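Local coordinates for protein probable acetyltransferase (Pseudomonas aeruginosa PAO1, PDB 2EUI) that is probably an acyltransferase of the GNAT family, forming a dimer, whose substrate and biological role have not been established, at residues A[3-8]-A[46-51]; A[9-14]-A[37-42]; A[16-21]-A[63-68]. One frame throughout, in Å; residues are numbered along the deposited sequence.

Interaction 1 (A[3-8]-A[46-51]); sequences IVQATL and ESVIYL
Val4 and Leu51 face each other as an antiparallel hydrogen-bonded pair, where edge strand 2-5 of the sheet in this chain meets strand 48-53. Val4 N gives to Leu51 O at 2.9 Å, and Leu51 N returns the bond to Val4 O. Gln5 and Tyr50 come next, as a non-hydrogen-bonded pair. Beyond them Ala6 N binds Ile49 O at 2.8 Å, with a nearly straight N-H...O angle of 171°.

The close packing is around Ala6. Its CB lies against Ile49 CG2 at 3.4 Å, and Leu51 CD1 comes to the same CB at 3.7 Å. Leu42 of helix 31-44 also touches Ala6. The Gln5 side is looser and reaches solvent. Gln5 CG is anti to the backbone N (chi1 178°). The chain then bends at chi2, crosses Val48 at about a right angle and rests its amide end on Val48 CG1. Ile3 CG2 approaches Tyr50 CB at 3.9 Å, and helix 92-109 packs on both of these residues.

The hydrogen bonds between the two segments all join backbone atoms; the side chains meet by packing, mostly apolar. The peptide groups thus hold the register, and the side chains add packing on both faces.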
loop_
_atom_site.group_PDB
_atom_site.type_symbol
_atom_site.label_atom_id
_atom_site.label_comp_id
_atom_site.label_asym_id
_atom_site.label_seq_id
_atom_site.Cartn_x
_atom_site.Cartn_y
_atom_site.Cartn_z
ATOM N N ILE A 3 -16.408 -15.176 -11.048
ATOM C CA ILE A 3 -15.204 -14.635 -10.426
ATOM C C ILE A 3 -14.613 -15.684 -9.502
ATOM O O ILE A 3 -15.338 -16.375 -8.795
ATOM C CB ILE A 3 -15.501 -13.367 -9.595
ATOM C CG1 ILE A 3 -16.238 -12.332 -10.452
ATOM C CG2 ILE A 3 -14.191 -12.788 -9.056
ATOM C CD1 ILE A 3 -15.564 -12.000 -11.766
ATOM N N VAL A 4 -13.292 -15.796 -9.511
ATOM C CA VAL A 4 -12.603 -16.774 -8.684
ATOM C C VAL A 4 -11.287 -16.211 -8.151
ATOM O O VAL A 4 -10.612 -15.436 -8.838
ATOM C CB VAL A 4 -12.335 -18.060 -9.507
ATOM C CG1 VAL A 4 -11.014 -18.705 -9.106
ATOM C CG2 VAL A 4 -13.477 -19.033 -9.304
ATOM N N GLN A 5 -10.917 -16.585 -6.928
ATOM C CA GLN A 5 -9.662 -16.092 -6.388
ATOM C C GLN A 5 -8.472 -16.863 -6.936
ATOM O O GLN A 5 -8.417 -18.088 -6.880
ATOM C CB GLN A 5 -9.649 -16.147 -4.869
ATOM C CG GLN A 5 -8.337 -15.678 -4.264
ATOM C CD GLN A 5 -8.526 -15.006 -2.914
ATOM O OE1 GLN A 5 -9.614 -15.026 -2.351
ATOM N NE2 GLN A 5 -7.466 -14.409 -2.390
ATOM N N ALA A 6 -7.521 -16.128 -7.487
ATOM C CA ALA A 6 -6.331 -16.733 -8.044
ATOM C C ALA A 6 -5.501 -17.407 -6.959
ATOM O O ALA A 6 -5.347 -16.882 -5.860
ATOM C CB ALA A 6 -5.500 -15.675 -8.749
ATOM N N THR A 7 -4.993 -18.589 -7.275
ATOM C CA THR A 7 -4.122 -19.319 -6.367
ATOM C C THR A 7 -2.945 -19.718 -7.241
ATOM O O THR A 7 -2.929 -19.408 -8.442
ATOM C CB THR A 7 -4.784 -20.596 -5.795
ATOM O OG1 THR A 7 -5.049 -21.522 -6.853
ATOM C CG2 THR A 7 -6.077 -20.255 -5.099
ATOM N N LEU A 8 -1.971 -20.407 -6.655
ATOM C CA LEU A 8 -0.795 -20.835 -7.404
ATOM C C LEU A 8 -1.185 -21.613 -8.666
ATOM O O LEU A 8 -0.479 -21.562 -9.666
ATOM C CB LEU A 8 0.114 -21.685 -6.509
ATOM C CG LEU A 8 1.614 -21.560 -6.802
ATOM C CD1 LEU A 8 2.026 -20.104 -6.696
ATOM C CD2 LEU A 8 2.421 -22.397 -5.829
ATOM N N GLU A 46 0.404 -12.440 -0.459
ATOM C CA GLU A 46 0.598 -11.029 -0.146
ATOM C C GLU A 46 -0.390 -10.117 -0.856
ATOM O O GLU A 46 -0.349 -8.897 -0.697
ATOM C CB GLU A 46 2.012 -10.603 -0.525
ATOM C CG GLU A 46 3.096 -11.476 0.057
ATOM C CD GLU A 46 4.456 -10.906 -0.210
ATOM O OE1 GLU A 46 4.701 -10.519 -1.371
ATOM O OE2 GLU A 46 5.273 -10.846 0.735
ATOM N N SER A 47 -1.273 -10.703 -1.648
ATOM C CA SER A 47 -2.265 -9.921 -2.361
ATOM C C SER A 47 -3.428 -10.822 -2.693
ATOM O O SER A 47 -3.314 -12.043 -2.618
ATOM C CB SER A 47 -1.688 -9.364 -3.657
ATOM O OG SER A 47 -1.643 -10.371 -4.646
ATOM N N VAL A 48 -4.551 -10.209 -3.042
ATOM C CA VAL A 48 -5.738 -10.947 -3.426
ATOM C C VAL A 48 -5.917 -10.624 -4.897
ATOM O O VAL A 48 -6.020 -9.457 -5.270
ATOM C CB VAL A 48 -6.994 -10.475 -2.656
ATOM C CG1 VAL A 48 -8.210 -11.262 -3.111
ATOM C CG2 VAL A 48 -6.787 -10.640 -1.173
ATOM N N ILE A 49 -5.926 -11.663 -5.724
ATOM C CA ILE A 49 -6.098 -11.516 -7.161
ATOM C C ILE A 49 -7.406 -12.173 -7.592
ATOM O O ILE A 49 -7.582 -13.375 -7.427
ATOM C CB ILE A 49 -4.929 -12.187 -7.915
ATOM C CG1 ILE A 49 -3.651 -11.381 -7.682
ATOM C CG2 ILE A 49 -5.262 -12.344 -9.411
ATOM C CD1 ILE A 49 -2.425 -11.976 -8.323
ATOM N N TYR A 50 -8.329 -11.387 -8.134
ATOM C CA TYR A 50 -9.593 -11.947 -8.597
ATOM C C TYR A 50 -9.515 -12.182 -10.097
ATOM O O TYR A 50 -8.964 -11.369 -10.832
ATOM C CB TYR A 50 -10.765 -11.014 -8.273
ATOM C CG TYR A 50 -11.071 -10.906 -6.803
ATOM C CD1 TYR A 50 -11.405 -12.034 -6.053
ATOM C CD2 TYR A 50 -10.984 -9.680 -6.145
ATOM C CE1 TYR A 50 -11.640 -11.945 -4.680
ATOM C CE2 TYR A 50 -11.217 -9.577 -4.774
ATOM C CZ TYR A 50 -11.541 -10.712 -4.048
ATOM O OH TYR A 50 -11.744 -10.612 -2.690
ATOM N N LEU A 51 -10.063 -13.313 -10.529
ATOM C CA LEU A 51 -10.065 -13.703 -11.931
ATOM C C LEU A 51 -11.480 -13.846 -12.474
ATOM O O LEU A 51 -12.301 -14.554 -11.888
ATOM C CB LEU A 51 -9.349 -15.051 -12.116
ATOM C CG LEU A 51 -7.908 -15.187 -11.623
ATOM C CD1 LEU A 51 -7.415 -16.627 -11.784
ATOM C CD2 LEU A 51 -7.035 -14.210 -12.384
#

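Interaction 2 (A[9-14]-A[37-42]); sequences EHLDLL and FLEKRL
Leu11 reaches across to Leu38, Glu39 and Leu42 and carries most of this helix-helix contact of the GNAT fold. Helices 11-24 and 31-44 pack together here, next to the sheet. The contact is buried and its interactions are apolar.

Leu11 CG is anti to the backbone N (chi1 -173°), and the two methyls beyond it reach the other helix. They divide the work. CD1 sits 3.7 Å from Leu38 CB and 3.9 Å from Leu42 CD1, so it touches two residues one turn apart. The other methyl goes instead to the aliphatic part of Glu39: Leu11 CD2 is 3.6 Å from Glu39 CG. Only the methylenes of Glu39 are used in this way. Its chain runs on, extended, to a carboxylate that forms a salt bridge with Arg43.

Leu38 and Leu42 share one conformation. In each, CG stands beside the backbone N and CD1 continues the line of the chain, as in Leu42 with chi2 at 174°. Each therefore offers CD1 as the far methyl. Leu42 uses it on Leu11. Leu42 CD1 is also 4.1 Å from Leu11 CB.

Leu14 is about one turn along from Leu11, and its CB points toward the second helix. Leu51 and Phe63 of the sheet touch it too, so it joins the helix pair to the strands. On the far side of helix 31-44, Arg41 makes a cation-pi contact with Phe70 of the second subunit. Leu14 and Leu38 cross at about a right angle, with Leu14 CG 4.1 Å from Leu38 CD1.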
loop_
_atom_site.group_PDB
_atom_site.type_symbol
_atom_site.label_atom_id
_atom_site.label_comp_id
_atom_site.label_asym_id
_atom_site.label_seq_id
_atom_site.Cartn_x
_atom_site.Cartn_y
_atom_site.Cartn_z
ATOM N N GLU A 9 -2.321 -22.307 -8.622
ATOM C CA GLU A 9 -2.799 -23.090 -9.760
ATOM C C GLU A 9 -2.972 -22.257 -11.012
ATOM O O GLU A 9 -2.603 -22.691 -12.102
ATOM C CB GLU A 9 -4.152 -23.737 -9.461
ATOM C CG GLU A 9 -4.227 -24.601 -8.215
ATOM C CD GLU A 9 -5.673 -24.852 -7.787
ATOM O OE1 GLU A 9 -6.448 -25.366 -8.622
ATOM O OE2 GLU A 9 -6.031 -24.530 -6.627
ATOM N N HIS A 10 -3.547 -21.065 -10.863
ATOM C CA HIS A 10 -3.807 -20.198 -12.010
ATOM C C HIS A 10 -2.610 -19.433 -12.571
ATOM O O HIS A 10 -2.731 -18.780 -13.609
ATOM C CB HIS A 10 -4.898 -19.198 -11.649
ATOM C CG HIS A 10 -6.070 -19.814 -10.955
ATOM N ND1 HIS A 10 -6.030 -20.203 -9.633
ATOM C CD2 HIS A 10 -7.303 -20.144 -11.408
ATOM C CE1 HIS A 10 -7.187 -20.747 -9.302
ATOM N NE2 HIS A 10 -7.977 -20.725 -10.360
ATOM N N LEU A 11 -1.461 -19.519 -11.903
ATOM C CA LEU A 11 -0.282 -18.789 -12.347
ATOM C C LEU A 11 -0.053 -18.819 -13.857
ATOM O O LEU A 11 0.110 -17.770 -14.480
ATOM C CB LEU A 11 0.973 -19.282 -11.621
ATOM C CG LEU A 11 2.229 -18.451 -11.916
ATOM C CD1 LEU A 11 2.013 -17.000 -11.528
ATOM C CD2 LEU A 11 3.393 -19.018 -11.155
ATOM N N ASP A 12 -0.047 -20.006 -14.453
ATOM C CA ASP A 12 0.168 -20.099 -15.893
ATOM C C ASP A 12 -0.955 -19.486 -16.713
ATOM O O ASP A 12 -0.728 -19.010 -17.828
ATOM C CB ASP A 12 0.374 -21.552 -16.324
ATOM C CG ASP A 12 1.722 -22.106 -15.893
ATOM O OD1 ASP A 12 2.744 -21.395 -16.041
ATOM O OD2 ASP A 12 1.761 -23.260 -15.410
ATOM N N LEU A 13 -2.166 -19.494 -16.167
ATOM C CA LEU A 13 -3.302 -18.932 -16.881
ATOM C C LEU A 13 -3.286 -17.407 -16.816
ATOM O O LEU A 13 -3.654 -16.729 -17.777
ATOM C CB LEU A 13 -4.617 -19.461 -16.297
ATOM C CG LEU A 13 -5.856 -18.898 -16.999
ATOM C CD1 LEU A 13 -5.841 -19.305 -18.465
ATOM C CD2 LEU A 13 -7.113 -19.392 -16.329
ATOM N N LEU A 14 -2.828 -16.885 -15.680
ATOM C CA LEU A 14 -2.782 -15.450 -15.427
ATOM C C LEU A 14 -1.494 -14.745 -15.841
ATOM O O LEU A 14 -1.511 -13.550 -16.151
ATOM C CB LEU A 14 -3.053 -15.201 -13.937
ATOM C CG LEU A 14 -2.876 -13.791 -13.384
ATOM C CD1 LEU A 14 -3.922 -12.870 -13.997
ATOM C CD2 LEU A 14 -2.976 -13.832 -11.865
ATOM N N PHE A 37 7.198 -12.468 -10.282
ATOM C CA PHE A 37 6.566 -11.494 -9.389
ATOM C C PHE A 37 5.240 -12.037 -8.840
ATOM O O PHE A 37 4.998 -12.006 -7.627
ATOM C CB PHE A 37 6.306 -10.176 -10.139
ATOM C CG PHE A 37 5.626 -9.128 -9.306
ATOM C CD1 PHE A 37 6.327 -8.425 -8.339
ATOM C CD2 PHE A 37 4.267 -8.872 -9.464
ATOM C CE1 PHE A 37 5.687 -7.478 -7.530
ATOM C CE2 PHE A 37 3.618 -7.934 -8.668
ATOM C CZ PHE A 37 4.329 -7.234 -7.696
ATOM N N LEU A 38 4.395 -12.527 -9.744
ATOM C CA LEU A 38 3.097 -13.089 -9.392
ATOM C C LEU A 38 3.210 -14.329 -8.517
ATOM O O LEU A 38 2.323 -14.624 -7.721
ATOM C CB LEU A 38 2.321 -13.458 -10.650
ATOM C CG LEU A 38 1.860 -12.332 -11.568
ATOM C CD1 LEU A 38 1.135 -12.944 -12.760
ATOM C CD2 LEU A 38 0.969 -11.380 -10.798
ATOM N N GLU A 39 4.298 -15.066 -8.671
ATOM C CA GLU A 39 4.476 -16.259 -7.877
ATOM C C GLU A 39 4.648 -15.842 -6.422
ATOM O O GLU A 39 3.926 -16.310 -5.549
ATOM C CB GLU A 39 5.698 -17.036 -8.356
ATOM C CG GLU A 39 5.510 -18.539 -8.343
ATOM C CD GLU A 39 6.833 -19.280 -8.405
ATOM O OE1 GLU A 39 7.673 -18.909 -9.258
ATOM O OE2 GLU A 39 7.029 -20.228 -7.603
ATOM N N LYS A 40 5.594 -14.945 -6.164
ATOM C CA LYS A 40 5.836 -14.480 -4.808
ATOM C C LYS A 40 4.556 -14.006 -4.155
ATOM O O LYS A 40 4.313 -14.296 -2.987
ATOM C CB LYS A 40 6.845 -13.343 -4.803
ATOM C CG LYS A 40 8.228 -13.767 -5.187
ATOM C CD LYS A 40 9.191 -12.644 -4.930
ATOM C CE LYS A 40 10.598 -13.041 -5.322
ATOM N NZ LYS A 40 11.555 -11.951 -5.013
ATOM N N ARG A 41 3.738 -13.286 -4.913
ATOM C CA ARG A 41 2.476 -12.763 -4.397
ATOM C C ARG A 41 1.467 -13.866 -4.135
ATOM O O ARG A 41 0.866 -13.913 -3.061
ATOM C CB ARG A 41 1.900 -11.720 -5.365
ATOM C CG ARG A 41 1.795 -10.330 -4.744
ATOM C CD ARG A 41 3.054 -9.973 -3.962
ATOM N NE ARG A 41 4.145 -9.640 -4.862
ATOM C CZ ARG A 41 5.435 -9.720 -4.553
ATOM N NH1 ARG A 41 5.828 -10.135 -3.355
ATOM N NH2 ARG A 41 6.341 -9.368 -5.449
ATOM N N LEU A 42 1.275 -14.747 -5.114
ATOM C CA LEU A 42 0.356 -15.865 -4.942
ATOM C C LEU A 42 0.895 -16.768 -3.846
ATOM O O LEU A 42 0.224 -17.027 -2.854
ATOM C CB LEU A 42 0.216 -16.675 -6.239
ATOM C CG LEU A 42 -0.655 -16.091 -7.356
ATOM C CD1 LEU A 42 -0.551 -16.944 -8.607
ATOM C CD2 LEU A 42 -2.086 -16.024 -6.873
#

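Interaction 3 (A[16-21]-A[63-68]); sequences PLFVKY and FCQLYP
The helical segment 16-21, which carries Leu17, Phe18 and Tyr21, passes over strand segment 63-68 at 78°, with the two axes 10.4 Å apart at closest approach. Helix 11-24 is kinked around Pro16 and Leu17.

Phe63 is the centre of the contact on the strand side. Its CG lies between the backbone N and the carbonyl carbon (chi1 75°), and its CB points at the helix. The ring meets three side chains of the helix. Leu17 slides past it in the opposite direction. Leu17 CD2 lies at the ring edge, close to the ring plane, 3.6 Å from Phe63 CD2.

The tip of the same ring meets the other two residues. Phe63 CZ is 3.9 Å from Tyr21 CB, which is also at the edge of the Phe63 ring. The Tyr21 ring takes part as well. The edge of Phe63 is turned to the face of Tyr21 in an offset edge-to-face pair, with centroids 5.8 Å apart and planes at 84°. Phe18 approaches obliquely, its CD1 3.9 Å from Phe63 CZ. From the side of Phe18, Phe63 CZ lies near the plane of the Phe18 ring, at its edge.

The surroundings add further packing. Phe18 also touches Phe37 and Leu38 of helix 31-44, while Tyr21 OH makes a weak hydrogen bond to Asp83 of strand 76-86. Further along the strand, Tyr67 reaches the second subunit, where its OH hydrogen-bonds to Ser72 of that chain.

All five touching residues are buried, and the contact is largely aromatic, with Leu17 beside it. Such a layer of N-terminal helices laid across a strand of the central mixed sheet is characteristic of the GNAT acetyltransferase fold.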
loop_
_atom_site.group_PDB
_atom_site.type_symbol
_atom_site.label_atom_id
_atom_site.label_comp_id
_atom_site.label_asym_id
_atom_site.label_seq_id
_atom_site.Cartn_x
_atom_site.Cartn_y
_atom_site.Cartn_z
ATOM N N PRO A 16 0.413 -14.816 -18.629
ATOM C CA PRO A 16 0.365 -14.118 -19.914
ATOM C C PRO A 16 -0.534 -12.879 -19.923
ATOM O O PRO A 16 -0.217 -11.872 -20.572
ATOM C CB PRO A 16 -0.094 -15.209 -20.882
ATOM C CG PRO A 16 -0.895 -16.117 -20.009
ATOM C CD PRO A 16 -0.066 -16.201 -18.762
ATOM N N LEU A 17 -1.649 -12.941 -19.203
ATOM C CA LEU A 17 -2.549 -11.792 -19.161
ATOM C C LEU A 17 -1.972 -10.665 -18.312
ATOM O O LEU A 17 -2.294 -9.498 -18.525
ATOM C CB LEU A 17 -3.920 -12.182 -18.610
ATOM C CG LEU A 17 -4.927 -11.057 -18.862
ATOM C CD1 LEU A 17 -5.040 -10.827 -20.370
ATOM C CD2 LEU A 17 -6.280 -11.413 -18.265
ATOM N N PHE A 18 -1.125 -11.024 -17.351
ATOM C CA PHE A 18 -0.490 -10.039 -16.483
ATOM C C PHE A 18 0.500 -9.206 -17.299
ATOM O O PHE A 18 0.707 -8.011 -17.044
ATOM C CB PHE A 18 0.247 -10.746 -15.351
ATOM C CG PHE A 18 0.831 -9.820 -14.330
ATOM C CD1 PHE A 18 0.014 -8.985 -13.582
ATOM C CD2 PHE A 18 2.199 -9.816 -14.081
ATOM C CE1 PHE A 18 0.553 -8.159 -12.596
ATOM C CE2 PHE A 18 2.747 -8.989 -13.091
ATOM C CZ PHE A 18 1.925 -8.161 -12.349
ATOM N N VAL A 19 1.111 -9.858 -18.279
ATOM C CA VAL A 19 2.070 -9.216 -19.156
ATOM C C VAL A 19 1.360 -8.184 -20.031
ATOM O O VAL A 19 1.775 -7.029 -20.107
ATOM C CB VAL A 19 2.766 -10.280 -20.035
ATOM C CG1 VAL A 19 3.603 -9.604 -21.127
ATOM C CG2 VAL A 19 3.633 -11.185 -19.150
ATOM N N LYS A 20 0.278 -8.618 -20.678
ATOM C CA LYS A 20 -0.527 -7.763 -21.549
ATOM C C LYS A 20 -0.824 -6.452 -20.844
ATOM O O LYS A 20 -0.699 -5.366 -21.423
ATOM C CB LYS A 20 -1.853 -8.450 -21.877
ATOM C CG LYS A 20 -1.734 -9.788 -22.569
ATOM C CD LYS A 20 -1.724 -9.623 -24.064
ATOM C CE LYS A 20 -1.654 -10.972 -24.727
ATOM N NZ LYS A 20 -2.545 -11.921 -24.010
ATOM N N TYR A 21 -1.243 -6.580 -19.588
ATOM C CA TYR A 21 -1.572 -5.447 -18.719
ATOM C C TYR A 21 -0.403 -4.464 -18.568
ATOM O O TYR A 21 -0.557 -3.261 -18.778
ATOM C CB TYR A 21 -1.978 -5.980 -17.344
ATOM C CG TYR A 21 -1.953 -4.951 -16.239
ATOM C CD1 TYR A 21 -2.881 -3.915 -16.205
ATOM C CD2 TYR A 21 -0.998 -5.012 -15.230
ATOM C CE1 TYR A 21 -2.862 -2.969 -15.194
ATOM C CE2 TYR A 21 -0.969 -4.072 -14.220
ATOM C CZ TYR A 21 -1.904 -3.050 -14.204
ATOM O OH TYR A 21 -1.892 -2.113 -13.193
ATOM N N PHE A 63 -8.702 -9.616 -14.938
ATOM C CA PHE A 63 -8.289 -9.900 -13.589
ATOM C C PHE A 63 -8.156 -8.621 -12.776
ATOM O O PHE A 63 -8.101 -7.519 -13.315
ATOM C CB PHE A 63 -6.972 -10.675 -13.600
ATOM C CG PHE A 63 -5.791 -9.831 -13.926
ATOM C CD1 PHE A 63 -5.133 -9.121 -12.930
ATOM C CD2 PHE A 63 -5.375 -9.681 -15.239
ATOM C CE1 PHE A 63 -4.083 -8.272 -13.243
ATOM C CE2 PHE A 63 -4.319 -8.829 -15.556
ATOM C CZ PHE A 63 -3.675 -8.126 -14.560
ATOM N N CYS A 64 -8.085 -8.793 -11.468
ATOM C CA CYS A 64 -7.980 -7.674 -10.551
ATOM C C CYS A 64 -6.998 -8.001 -9.412
ATOM O O CYS A 64 -6.868 -9.156 -9.011
ATOM C CB CYS A 64 -9.387 -7.384 -10.013
ATOM S SG CYS A 64 -9.462 -6.260 -8.653
ATOM N N GLN A 65 -6.283 -6.997 -8.918
ATOM C CA GLN A 65 -5.359 -7.231 -7.810
ATOM C C GLN A 65 -5.412 -6.135 -6.751
ATOM O O GLN A 65 -5.406 -4.936 -7.055
ATOM C CB GLN A 65 -3.908 -7.406 -8.289
ATOM C CG GLN A 65 -2.941 -7.814 -7.173
ATOM C CD GLN A 65 -1.559 -8.217 -7.693
ATOM O OE1 GLN A 65 -0.941 -7.501 -8.498
ATOM N NE2 GLN A 65 -1.067 -9.361 -7.228
ATOM N N LEU A 66 -5.486 -6.569 -5.501
ATOM C CA LEU A 66 -5.528 -5.646 -4.390
ATOM C C LEU A 66 -4.441 -6.042 -3.416
ATOM O O LEU A 66 -4.102 -7.217 -3.307
ATOM C CB LEU A 66 -6.892 -5.710 -3.689
ATOM C CG LEU A 66 -8.160 -5.422 -4.502
ATOM C CD1 LEU A 66 -8.596 -6.658 -5.268
ATOM C CD2 LEU A 66 -9.251 -5.008 -3.562
ATOM N N TYR A 67 -3.875 -5.055 -2.730
ATOM C CA TYR A 67 -2.851 -5.324 -1.724
ATOM C C TYR A 67 -3.404 -4.980 -0.352
ATOM O O TYR A 67 -3.914 -3.886 -0.136
ATOM C CB TYR A 67 -1.586 -4.503 -1.978
ATOM C CG TYR A 67 -0.921 -4.807 -3.293
ATOM C CD1 TYR A 67 -0.735 -6.127 -3.712
ATOM C CD2 TYR A 67 -0.492 -3.781 -4.134
ATOM C CE1 TYR A 67 -0.141 -6.416 -4.941
ATOM C CE2 TYR A 67 0.104 -4.058 -5.365
ATOM C CZ TYR A 67 0.275 -5.377 -5.761
ATOM O OH TYR A 67 0.878 -5.665 -6.962
ATOM N N PRO A 68 -3.313 -5.921 0.594
ATOM C CA PRO A 68 -3.803 -5.721 1.961
ATOM C C PRO A 68 -2.995 -4.655 2.711
ATOM O O PRO A 68 -1.768 -4.623 2.622
ATOM C CB PRO A 68 -3.637 -7.100 2.580
ATOM C CG PRO A 68 -2.383 -7.585 1.920
ATOM C CD PRO A 68 -2.624 -7.218 0.473
#

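The three contacts lie close together, with centres 9 to 10 Å apart. Along the chain, the segments of interaction 2 both fall between those of interaction 1, while interaction 3 alternates with each of the others. Interactions 1 and 3 meet in the sheet, where strands 48-53 and 60-71 are neighbours and Tyr50 O probably bonds to Cys64 N. Interactions 2 and 3 share helix 11-24, and Leu38 packs on Phe18 between them. Leu42 packs on Thr7 between interactions 1 and 2. Together they tie the N-terminal strand and both early helices to the sheet. Interactions 2 and 3 also touch the second subunit, so this part of the fold borders the dimer interface.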